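Local coordinates for ORF59 (PDB 3HSL), which serves as the accessory subunit of the viral DNA polymerase in lytic replication and raises its processivity, probably by acting as a sliding clamp, at residues Gly166-Gly178 / Trp230-Val244. Sequence-based numbering, arbitrary orientation.
Sequences GRTTRLLLCGKTG and WDGLKGKKSVDVGVV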
ATOM      1  N   GLY A 166      15.976 -38.392  -8.758  1.00 48.32           N
ATOM      2  CA  GLY A 166      17.094 -38.312  -7.803  1.00 46.30           C
ATOM      3  C   GLY A 166      18.448 -37.732  -8.183  1.00 44.41           C
ATOM      4  O   GLY A 166      18.664 -36.538  -8.013  1.00 44.35           O
ATOM      5  N   ARG A 167      19.344 -38.589  -8.692  1.00 42.43           N
ATOM      6  CA  ARG A 167      20.745 -38.261  -9.109  1.00 40.45           C
ATOM      7  C   ARG A 167      21.132 -36.836  -9.588  1.00 38.75           C
ATOM      8  O   ARG A 167      22.313 -36.574  -9.852  1.00 38.73           O
ATOM      9  CB  ARG A 167      21.266 -39.298 -10.127  1.00 40.53           C
ATOM     10  CG  ARG A 167      21.332 -40.734  -9.596  1.00 40.77           C
ATOM     11  CD  ARG A 167      21.903 -41.713 -10.619  1.00 40.75           C
ATOM     12  NE  ARG A 167      23.294 -41.419 -10.960  1.00 40.67           N
ATOM     13  CZ  ARG A 167      24.024 -42.110 -11.833  1.00 40.52           C
ATOM     14  NH1 ARG A 167      23.503 -43.155 -12.471  1.00 40.62           N
ATOM     15  NH2 ARG A 167      25.280 -41.753 -12.067  1.00 40.25           N
ATOM     16  N   THR A 168      20.152 -35.937  -9.694  1.00 36.54           N
ATOM     17  CA  THR A 168      20.342 -34.538 -10.122  1.00 34.32           C
ATOM     18  C   THR A 168      21.616 -33.851  -9.605  1.00 31.97           C
ATOM     19  O   THR A 168      22.155 -34.204  -8.557  1.00 31.61           O
ATOM     20  CB  THR A 168      19.114 -33.663  -9.686  1.00 34.47           C
ATOM     21  OG1 THR A 168      17.909 -34.200 -10.248  1.00 35.72           O
ATOM     22  CG2 THR A 168      19.260 -32.238 -10.139  1.00 33.78           C
ATOM     23  N   THR A 169      22.076 -32.867 -10.372  1.00 29.55           N
ATOM     24  CA  THR A 169      23.238 -32.065 -10.042  1.00 27.00           C
ATOM     25  C   THR A 169      22.740 -30.946  -9.142  1.00 25.29           C
ATOM     26  O   THR A 169      21.955 -30.107  -9.571  1.00 24.66           O
ATOM     27  CB  THR A 169      23.862 -31.468 -11.314  1.00 26.67           C
ATOM     28  OG1 THR A 169      24.333 -32.530 -12.150  1.00 27.47           O
ATOM     29  CG2 THR A 169      25.020 -30.567 -10.984  1.00 25.73           C
ATOM     30  N   ARG A 170      23.190 -30.933  -7.893  1.00 23.98           N
ATOM     31  CA  ARG A 170      22.755 -29.894  -6.974  1.00 23.07           C
ATOM     32  C   ARG A 170      23.915 -29.401  -6.125  1.00 21.91           C
ATOM     33  O   ARG A 170      24.877 -30.132  -5.891  1.00 20.98           O
ATOM     34  CB  ARG A 170      21.548 -30.353  -6.124  1.00 23.57           C
ATOM     35  CG  ARG A 170      21.833 -31.370  -5.038  1.00 25.45           C
ATOM     36  CD  ARG A 170      20.570 -31.921  -4.397  1.00 28.32           C
ATOM     37  NE  ARG A 170      19.879 -32.879  -5.265  1.00 32.16           N
ATOM     38  CZ  ARG A 170      20.135 -34.198  -5.293  1.00 33.56           C
ATOM     39  NH1 ARG A 170      21.064 -34.736  -4.507  1.00 33.46           N
ATOM     40  NH2 ARG A 170      19.462 -34.994  -6.112  1.00 34.14           N
ATOM     41  N   LEU A 171      23.799 -28.151  -5.679  1.00 21.81           N
ATOM     42  CA  LEU A 171      24.810 -27.470  -4.874  1.00 22.07           C
ATOM     43  C   LEU A 171      24.234 -26.709  -3.675  1.00 21.82           C
ATOM     44  O   LEU A 171      23.209 -26.033  -3.803  1.00 21.56           O
ATOM     45  CB  LEU A 171      25.544 -26.466  -5.758  1.00 22.65           C
ATOM     46  CG  LEU A 171      26.605 -25.562  -5.125  1.00 24.57           C
ATOM     47  CD1 LEU A 171      27.823 -26.363  -4.651  1.00 25.13           C
ATOM     48  CD2 LEU A 171      27.035 -24.487  -6.097  1.00 25.09           C
ATOM     49  N   LEU A 172      24.901 -26.825  -2.520  1.00 21.72           N
ATOM     50  CA  LEU A 172      24.492 -26.126  -1.293  1.00 21.50           C
ATOM     51  C   LEU A 172      25.688 -25.392  -0.701  1.00 22.45           C
ATOM     52  O   LEU A 172      26.624 -26.014  -0.192  1.00 22.18           O
ATOM     53  CB  LEU A 172      23.884 -27.073  -0.268  1.00 20.43           C
ATOM     54  CG  LEU A 172      23.380 -26.369   0.997  1.00 19.08           C
ATOM     55  CD1 LEU A 172      22.353 -25.292   0.692  1.00 17.84           C
ATOM     56  CD2 LEU A 172      22.812 -27.368   1.972  1.00 18.58           C
ATOM     57  N   LEU A 173      25.650 -24.062  -0.769  1.00 23.71           N
ATOM     58  CA  LEU A 173      26.764 -23.255  -0.276  1.00 24.39           C
ATOM     59  C   LEU A 173      26.457 -22.758   1.106  1.00 24.21           C
ATOM     60  O   LEU A 173      25.294 -22.505   1.421  1.00 24.66           O
ATOM     61  CB  LEU A 173      26.977 -22.019  -1.156  1.00 24.93           C
ATOM     62  CG  LEU A 173      26.718 -22.117  -2.656  1.00 27.70           C
ATOM     63  CD1 LEU A 173      25.156 -21.953  -2.882  1.00 28.17           C
ATOM     64  CD2 LEU A 173      27.474 -21.025  -3.420  1.00 27.81           C
ATOM     65  N   CYS A 174      27.492 -22.612   1.929  1.00 23.82           N
ATOM     66  CA  CYS A 174      27.319 -22.098   3.277  1.00 23.56           C
ATOM     67  C   CYS A 174      27.052 -20.587   3.252  1.00 23.49           C
ATOM     68  O   CYS A 174      27.115 -19.950   2.202  1.00 23.17           O
ATOM     69  CB  CYS A 174      28.536 -22.432   4.149  1.00 23.89           C
ATOM     70  SG  CYS A 174      30.159 -21.836   3.566  1.00 23.70           S
ATOM     71  N   GLY A 175      26.750 -20.022   4.419  1.00 23.78           N
ATOM     72  CA  GLY A 175      26.480 -18.595   4.560  1.00 23.50           C
ATOM     73  C   GLY A 175      27.604 -17.740   4.013  1.00 23.51           C
ATOM     74  O   GLY A 175      27.372 -16.905   3.142  1.00 23.72           O
ATOM     75  N   LYS A 176      28.818 -17.953   4.522  1.00 23.63           N
ATOM     76  CA  LYS A 176      30.011 -17.198   4.093  1.00 23.68           C
ATOM     77  C   LYS A 176      30.178 -17.200   2.567  1.00 23.73           C
ATOM     78  O   LYS A 176      30.241 -16.135   1.951  1.00 24.37           O
ATOM     79  CB  LYS A 176      31.283 -17.689   4.802  1.00 23.32           C
ATOM     80  N   THR A 177      30.246 -18.381   1.958  1.00 23.34           N
ATOM     81  CA  THR A 177      30.382 -18.489   0.501  1.00 22.67           C
ATOM     82  C   THR A 177      29.165 -17.873  -0.213  1.00 22.78           C
ATOM     83  O   THR A 177      29.316 -17.090  -1.156  1.00 22.79           O
ATOM     84  CB  THR A 177      30.578 -19.950   0.088  1.00 22.44           C
ATOM     85  OG1 THR A 177      31.763 -20.447   0.713  1.00 21.49           O
ATOM     86  CG2 THR A 177      30.714 -20.088  -1.424  1.00 22.19           C
ATOM     87  N   GLY A 178      27.966 -18.230   0.244  1.00 22.83           N
ATOM     88  CA  GLY A 178      26.728 -17.716  -0.332  1.00 23.02           C
ATOM     89  C   GLY A 178      26.613 -16.203  -0.344  1.00 23.37           C
ATOM     90  O   GLY A 178      26.133 -15.637  -1.315  1.00 23.50           O
ATOM     91  N   TRP A 230      17.680 -32.565  -0.288  1.00 31.52           N
ATOM     92  CA  TRP A 230      18.764 -31.927   0.448  1.00 30.95           C
ATOM     93  C   TRP A 230      19.262 -32.687   1.676  1.00 31.41           C
ATOM     94  O   TRP A 230      20.392 -32.463   2.114  1.00 31.36           O
ATOM     95  CB  TRP A 230      18.397 -30.494   0.826  1.00 30.06           C
ATOM     96  CG  TRP A 230      18.081 -29.624  -0.354  1.00 28.21           C
ATOM     97  CD1 TRP A 230      16.846 -29.220  -0.768  1.00 27.53           C
ATOM     98  CD2 TRP A 230      19.017 -29.053  -1.276  1.00 26.80           C
ATOM     99  NE1 TRP A 230      16.952 -28.433  -1.886  1.00 26.14           N
ATOM    100  CE2 TRP A 230      18.275 -28.314  -2.219  1.00 26.00           C
ATOM    101  CE3 TRP A 230      20.408 -29.092  -1.395  1.00 25.60           C
ATOM    102  CZ2 TRP A 230      18.877 -27.621  -3.266  1.00 25.74           C
ATOM    103  CZ3 TRP A 230      21.004 -28.402  -2.440  1.00 25.39           C
ATOM    104  CH2 TRP A 230      20.239 -27.677  -3.361  1.00 25.18           C
ATOM    105  N   ASP A 231      18.437 -33.575   2.231  1.00 32.18           N
ATOM    106  CA  ASP A 231      18.840 -34.346   3.419  1.00 33.19           C
ATOM    107  C   ASP A 231      20.169 -35.051   3.148  1.00 33.88           C
ATOM    108  O   ASP A 231      20.335 -35.687   2.106  1.00 34.04           O
ATOM    109  CB  ASP A 231      17.737 -35.323   3.839  1.00 33.19           C
ATOM    110  CG  ASP A 231      16.444 -34.609   4.237  1.00 34.17           C
ATOM    111  OD1 ASP A 231      16.491 -33.405   4.569  1.00 34.76           O
ATOM    112  OD2 ASP A 231      15.368 -35.244   4.224  1.00 34.72           O
ATOM    113  N   GLY A 232      21.113 -34.934   4.076  1.00 34.49           N
ATOM    114  CA  GLY A 232      22.430 -35.550   3.893  1.00 35.38           C
ATOM    115  C   GLY A 232      23.406 -34.657   3.129  1.00 36.19           C
ATOM    116  O   GLY A 232      24.235 -35.142   2.352  1.00 36.23           O
ATOM    117  N   LEU A 233      23.288 -33.349   3.365  1.00 36.85           N
ATOM    118  CA  LEU A 233      24.120 -32.293   2.784  1.00 37.29           C
ATOM    119  C   LEU A 233      23.994 -31.064   3.700  1.00 38.23           C
ATOM    120  O   LEU A 233      24.114 -29.925   3.228  1.00 38.39           O
ATOM    121  CB  LEU A 233      23.654 -31.902   1.374  1.00 37.01           C
ATOM    122  CG  LEU A 233      23.667 -32.728   0.079  1.00 36.92           C
ATOM    123  CD1 LEU A 233      22.991 -31.958  -1.040  1.00 36.36           C
ATOM    124  CD2 LEU A 233      25.061 -33.092  -0.369  1.00 37.19           C
ATOM    125  N   LYS A 234      23.750 -31.287   5.002  1.00 38.81           N
ATOM    126  CA  LYS A 234      23.566 -30.182   5.965  1.00 39.01           C
ATOM    127  C   LYS A 234      24.189 -30.436   7.347  1.00 39.76           C
ATOM    128  O   LYS A 234      23.488 -30.869   8.258  1.00 39.84           O
ATOM    129  CB  LYS A 234      22.078 -29.958   6.197  1.00 38.63           C
ATOM    130  CG  LYS A 234      21.207 -29.825   4.976  1.00 37.70           C
ATOM    131  CD  LYS A 234      19.786 -29.771   5.479  1.00 37.23           C
ATOM    132  CE  LYS A 234      18.771 -29.819   4.377  1.00 36.24           C
ATOM    133  NZ  LYS A 234      17.406 -29.799   4.967  1.00 35.39           N
ATOM    134  N   GLY A 235      25.486 -30.181   7.525  1.00 40.55           N
ATOM    135  CA  GLY A 235      26.358 -29.697   6.467  1.00 41.16           C
ATOM    136  C   GLY A 235      26.774 -28.237   6.440  1.00 41.46           C
ATOM    137  O   GLY A 235      27.868 -27.904   6.921  1.00 41.24           O
ATOM    138  N   LYS A 236      25.907 -27.374   5.882  1.00 41.66           N
ATOM    139  CA  LYS A 236      26.219 -25.933   5.706  1.00 41.74           C
ATOM    140  C   LYS A 236      26.643 -25.099   6.941  1.00 41.37           C
ATOM    141  O   LYS A 236      26.081 -24.038   7.250  1.00 41.46           O
ATOM    142  CB  LYS A 236      25.216 -25.187   4.774  1.00 41.89           C
ATOM    143  CG  LYS A 236      23.803 -24.829   5.303  1.00 42.77           C
ATOM    144  CD  LYS A 236      22.877 -25.998   5.627  1.00 43.26           C
ATOM    145  CE  LYS A 236      21.521 -25.463   6.077  1.00 43.11           C
ATOM    146  NZ  LYS A 236      20.564 -26.541   6.421  1.00 43.22           N
ATOM    147  N   LYS A 237      27.651 -25.608   7.641  1.00 40.67           N
ATOM    148  CA  LYS A 237      28.168 -24.938   8.816  1.00 39.97           C
ATOM    149  C   LYS A 237      29.308 -24.021   8.362  1.00 39.27           C
ATOM    150  O   LYS A 237      29.253 -22.813   8.597  1.00 39.70           O
ATOM    151  CB  LYS A 237      28.520 -25.956   9.923  1.00 39.89           C
ATOM    152  CG  LYS A 237      29.640 -26.957   9.631  1.00 39.94           C
ATOM    153  CD  LYS A 237      29.514 -28.228  10.504  1.00 40.55           C
ATOM    154  CE  LYS A 237      29.363 -27.999  12.025  1.00 40.86           C
ATOM    155  NZ  LYS A 237      30.504 -27.347  12.719  1.00 40.56           N
ATOM    156  N   SER A 238      30.326 -24.583   7.710  1.00 37.93           N
ATOM    157  CA  SER A 238      31.465 -23.799   7.223  1.00 36.62           C
ATOM    158  C   SER A 238      32.048 -24.352   5.921  1.00 35.56           C
ATOM    159  O   SER A 238      33.088 -23.879   5.440  1.00 35.63           O
ATOM    160  CB  SER A 238      32.558 -23.781   8.280  1.00 36.58           C
ATOM    161  OG  SER A 238      32.052 -23.273   9.491  1.00 37.16           O
ATOM    162  N   VAL A 239      31.377 -25.353   5.356  1.00 33.97           N
ATOM    163  CA  VAL A 239      31.834 -25.997   4.122  1.00 32.18           C
ATOM    164  C   VAL A 239      30.718 -26.083   3.073  1.00 30.47           C
ATOM    165  O   VAL A 239      29.543 -26.240   3.406  1.00 30.42           O
ATOM    166  CB  VAL A 239      32.547 -27.378   4.414  1.00 32.27           C
ATOM    167  CG1 VAL A 239      31.682 -28.300   5.279  1.00 31.97           C
ATOM    168  CG2 VAL A 239      33.008 -28.076   3.119  1.00 32.66           C
ATOM    169  N   ASP A 240      31.110 -25.974   1.810  1.00 28.66           N
ATOM    170  CA  ASP A 240      30.190 -26.009   0.678  1.00 27.14           C
ATOM    171  C   ASP A 240      30.094 -27.422   0.112  1.00 25.71           C
ATOM    172  O   ASP A 240      31.101 -28.030  -0.255  1.00 25.39           O
ATOM    173  CB  ASP A 240      30.691 -25.016  -0.361  1.00 27.26           C
ATOM    174  CG  ASP A 240      30.854 -23.615   0.218  1.00 28.06           C
ATOM    175  OD1 ASP A 240      31.913 -23.000  -0.028  1.00 28.63           O
ATOM    176  OD2 ASP A 240      29.937 -23.130   0.922  1.00 27.81           O
ATOM    177  N   VAL A 241      28.873 -27.942   0.042  1.00 24.45           N
ATOM    178  CA  VAL A 241      28.657 -29.309  -0.434  1.00 23.53           C
ATOM    179  C   VAL A 241      27.917 -29.380  -1.787  1.00 22.42           C
ATOM    180  O   VAL A 241      27.199 -28.451  -2.152  1.00 22.01           O
ATOM    181  CB  VAL A 241      27.944 -30.144   0.668  1.00 23.74           C
ATOM    182  CG1 VAL A 241      27.902 -31.604   0.291  1.00 24.66           C
ATOM    183  CG2 VAL A 241      28.696 -30.026   1.991  1.00 23.42           C
ATOM    184  N   GLY A 242      28.101 -30.483  -2.518  1.00 21.62           N
ATOM    185  CA  GLY A 242      27.457 -30.670  -3.820  1.00 21.14           C
ATOM    186  C   GLY A 242      27.447 -32.088  -4.366  1.00 20.92           C
ATOM    187  O   GLY A 242      28.226 -32.930  -3.942  1.00 20.67           O
ATOM    188  N   VAL A 243      26.551 -32.342  -5.316  1.00 21.11           N
ATOM    189  CA  VAL A 243      26.412 -33.652  -5.966  1.00 21.42           C
ATOM    190  C   VAL A 243      26.398 -33.358  -7.456  1.00 21.98           C
ATOM    191  O   VAL A 243      25.675 -32.463  -7.905  1.00 21.90           O
ATOM    192  CB  VAL A 243      25.079 -34.351  -5.609  1.00 21.30           C
ATOM    193  CG1 VAL A 243      25.020 -35.738  -6.232  1.00 20.84           C
ATOM    194  CG2 VAL A 243      24.899 -34.453  -4.115  1.00 21.23           C
ATOM    195  N   VAL A 244      27.184 -34.098  -8.232  1.00 22.87           N
ATOM    196  CA  VAL A 244      27.256 -33.856  -9.675  1.00 23.63           C
ATOM    197  C   VAL A 244      27.506 -35.115 -10.488  1.00 24.52           C
ATOM    198  O   VAL A 244      28.511 -35.806 -10.268  1.00 24.83           O
ATOM    199  CB  VAL A 244      28.453 -32.906 -10.018  1.00 23.38           C
ATOM    200  CG1 VAL A 244      28.414 -32.511 -11.479  1.00 22.07           C
ATOM    201  CG2 VAL A 244      28.438 -31.652  -9.152  1.00 23.93           C
TER
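Arg-170 and Leu-172 on strand 169-172 pair with Val-243 and Val-241 on the antiparallel strand 241-243, each as a hydrogen-bonded pair. In the first, Val-243 N gives Arg-170 O a nearly straight bond of 2.8 Å (172° at the hydrogen), while Arg-170 N reaches Val-243 O with more bend. Between the two pairs Leu-171 faces Gly-242, and its CD1 leans toward Val-241 O. Strand 270-276 flanks 169-172 on its other side and strand 214-222 flanks 241-243, so the pair lies inside the beta structure of this DNA-clamp-clan protein. On the sheet face that carries Arg-170 and Leu-172 lies the returning loop. Trp-230 is packed there by its six-membered ring: Arg-170 CD sits over one face, 4.2 Å from the centroid, in a CH-pi contact, Leu-172 CB comes within 3.8 Å of CZ3, and Leu-171 O meets the ring edge near CH2. A bend at chi3 (75°) turns the guanidinium away from this ring, 76° from its plane and beside Val-243. Leu-172 CD2 continues the apolar layer onto Lys-236 CD, 3.9 Å away. The Trp-230 indole nitrogen is hydrogen-bonded to Glu-285. By contrast, the loop becomes exposed at Asp-231 and Gly-232, and again at Lys-237 and Ser-238. Just before strand 241-243, Asp-240 OD1 accepts a hydrogen bond from Thr-177 OG1 at 2.7 Å through its syn lone pair; OD2, less surely placed, accepts one from N of Cys-174, the N-cap residue. This buried carboxylate thus ties the start of strand 241-243 to the first turn of helix 175-186, where the Thr-177 bond and helix dipole would probably stabilise its negative charge.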